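Side-chain contact in ICChI, a glycosylated chitinase (Ipomoea carnea, PDB 6IDN), which hydrolyses chitin and also has lysozyme activity, as a glycosylated plant enzyme of glycosyl hydrolase family 18 with a TIM-barrel fold: residues A[5-8]-A[12-15]. Numbering follows the deposited sequence.
Sequences IYWG and GEGS
Trp7 and Glu13 meet at the C-terminal end of the first strand of the TIM barrel, where the loop that follows strand 2-7 turns back over it before entering helix 16-21. The tight part is built on two hydrogen bonds, one from the indole N-H at the ring edge and one from the backbone N of Gly8 to the Glu13 carboxylate. At the edge, Trp7 NE1 donates to Gly14 O over 2.9 Å; the bond is nearly straight (167°) and the acceptor lies close to the ring plane. Glu13 OE2 sits 3.7 Å above the plane of the Trp7 ring, offset toward its rim, while Glu13 CG comes within 3.7 Å of Trp7 CD1 from beyond that rim; the carboxylate is inclined by 23° to the ring. Because Trp7 CG is anti to the backbone N (chi1 175°), the indole extends from the strand with its N-H directed at the loop. Glu13, extended beyond CG, places OE2 over the rim of the indole, where Gly8 N donates to it over 2.8 Å from above the carboxylate plane. The same oxygen is also hydrogen-bonded to His49 NE2, which probably favours a charged carboxylate despite its burial. A leucine in place of Trp7 would probably leave Gly14 O without its indole donor and remove the ring face beneath Glu13 OE2. Packing loosens toward the outer side of the loop: Gly14 and Ser15 are partly exposed, and Ser15 turns its CB away and caps the start of helix 16-21. Gly8 and Gly14 both adopt backbone angles that call for glycine, and in Gly8 this bend comes right where the strand ends. Beside the N-H bond, Ser15 C approaches Trp7 NE1 obliquely at 3.7 Å.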
ATOM      1  N   ILE A   5      -1.008  -4.283   5.942  1.00 18.65           N
ATOM      2  CA  ILE A   5       0.181  -3.791   6.624  1.00 19.47           C
ATOM      3  C   ILE A   5       1.327  -3.693   5.635  1.00 18.39           C
ATOM      4  O   ILE A   5       1.412  -4.462   4.676  1.00 20.08           O
ATOM      5  CB  ILE A   5       0.582  -4.673   7.828  1.00 24.07           C
ATOM      6  CG1 ILE A   5       1.553  -3.891   8.726  1.00 22.04           C
ATOM      7  CG2 ILE A   5       1.190  -6.000   7.351  1.00 25.96           C
ATOM      8  CD1 ILE A   5       1.473  -4.237  10.185  1.00 23.47           C
ATOM      9  N   TYR A   6       2.225  -2.736   5.891  1.00 17.59           N
ATOM     10  CA  TYR A   6       3.456  -2.591   5.124  1.00 16.60           C
ATOM     11  C   TYR A   6       4.581  -3.430   5.720  1.00 18.70           C
ATOM     12  O   TYR A   6       4.792  -3.449   6.937  1.00 20.57           O
ATOM     13  CB  TYR A   6       3.885  -1.123   5.065  1.00 18.49           C
ATOM     14  CG  TYR A   6       3.087  -0.332   4.058  1.00 19.26           C
ATOM     15  CD1 TYR A   6       1.852   0.204   4.398  1.00 17.16           C
ATOM     16  CD2 TYR A   6       3.566  -0.117   2.771  1.00 16.54           C
ATOM     17  CE1 TYR A   6       1.106   0.904   3.480  1.00 16.78           C
ATOM     18  CE2 TYR A   6       2.828   0.602   1.841  1.00 17.22           C
ATOM     19  CZ  TYR A   6       1.596   1.107   2.211  1.00 17.18           C
ATOM     20  OH  TYR A   6       0.838   1.807   1.302  1.00 16.99           O
ATOM     21  N   TRP A   7       5.321  -4.090   4.839  1.00 18.78           N
ATOM     22  CA  TRP A   7       6.474  -4.884   5.225  1.00 18.99           C
ATOM     23  C   TRP A   7       7.607  -4.581   4.258  1.00 21.69           C
ATOM     24  O   TRP A   7       7.375  -4.280   3.084  1.00 19.98           O
ATOM     25  CB  TRP A   7       6.138  -6.382   5.220  1.00 23.03           C
ATOM     26  CG  TRP A   7       7.291  -7.316   5.492  1.00 23.39           C
ATOM     27  CD1 TRP A   7       7.611  -7.877   6.686  1.00 23.14           C
ATOM     28  CD2 TRP A   7       8.249  -7.827   4.540  1.00 24.43           C
ATOM     29  NE1 TRP A   7       8.716  -8.701   6.553  1.00 24.97           N
ATOM     30  CE2 TRP A   7       9.121  -8.681   5.242  1.00 29.92           C
ATOM     31  CE3 TRP A   7       8.450  -7.638   3.168  1.00 27.71           C
ATOM     32  CZ2 TRP A   7      10.175  -9.336   4.620  1.00 32.15           C
ATOM     33  CZ3 TRP A   7       9.497  -8.289   2.553  1.00 26.93           C
ATOM     34  CH2 TRP A   7      10.345  -9.128   3.276  1.00 27.90           C
ATOM     35  N   GLY A   8       8.834  -4.629   4.770  1.00 23.09           N
ATOM     36  CA  GLY A   8       9.999  -4.485   3.920  1.00 23.52           C
ATOM     37  C   GLY A   8      11.024  -3.479   4.400  1.00 26.60           C
ATOM     38  O   GLY A   8      12.196  -3.568   4.027  1.00 26.81           O
ATOM     39  N   GLY A  12      14.566  -6.110  10.940  1.00 35.96           N
ATOM     40  CA  GLY A  12      14.205  -6.767  12.178  1.00 34.76           C
ATOM     41  C   GLY A  12      12.724  -6.959  12.424  1.00 39.27           C
ATOM     42  O   GLY A  12      12.345  -7.439  13.499  1.00 39.02           O
ATOM     43  N   GLU A  13      11.864  -6.612  11.466  1.00 31.35           N
ATOM     44  CA  GLU A  13      10.427  -6.737  11.681  1.00 29.48           C
ATOM     45  C   GLU A  13       9.919  -8.160  11.515  1.00 37.15           C
ATOM     46  O   GLU A  13       8.713  -8.388  11.644  1.00 30.02           O
ATOM     47  CB  GLU A  13       9.664  -5.807  10.736  1.00 27.02           C
ATOM     48  CG  GLU A  13       9.637  -6.269   9.286  1.00 29.88           C
ATOM     49  CD  GLU A  13       9.417  -5.117   8.341  1.00 32.29           C
ATOM     50  OE1 GLU A  13       8.668  -4.190   8.717  1.00 29.73           O
ATOM     51  OE2 GLU A  13       9.989  -5.128   7.227  1.00 26.71           O
ATOM     52  N   GLY A  14      10.801  -9.122  11.269  1.00 31.46           N
ATOM     53  CA  GLY A  14      10.381 -10.484  11.023  1.00 35.49           C
ATOM     54  C   GLY A  14      10.309 -10.795   9.536  1.00 30.86           C
ATOM     55  O   GLY A  14      10.248  -9.906   8.682  1.00 30.27           O
ATOM     56  N   SER A  15      10.334 -12.090   9.226  1.00 31.99           N
ATOM     57  CA  SER A  15      10.236 -12.517   7.838  1.00 31.16           C
ATOM     58  C   SER A  15       8.820 -12.294   7.312  1.00 32.55           C
ATOM     59  O   SER A  15       7.868 -12.056   8.065  1.00 33.22           O
ATOM     60  CB  SER A  15      10.633 -13.990   7.698  1.00 33.23           C
ATOM     61  OG  SER A  15       9.669 -14.843   8.295  1.00 33.89           O
TER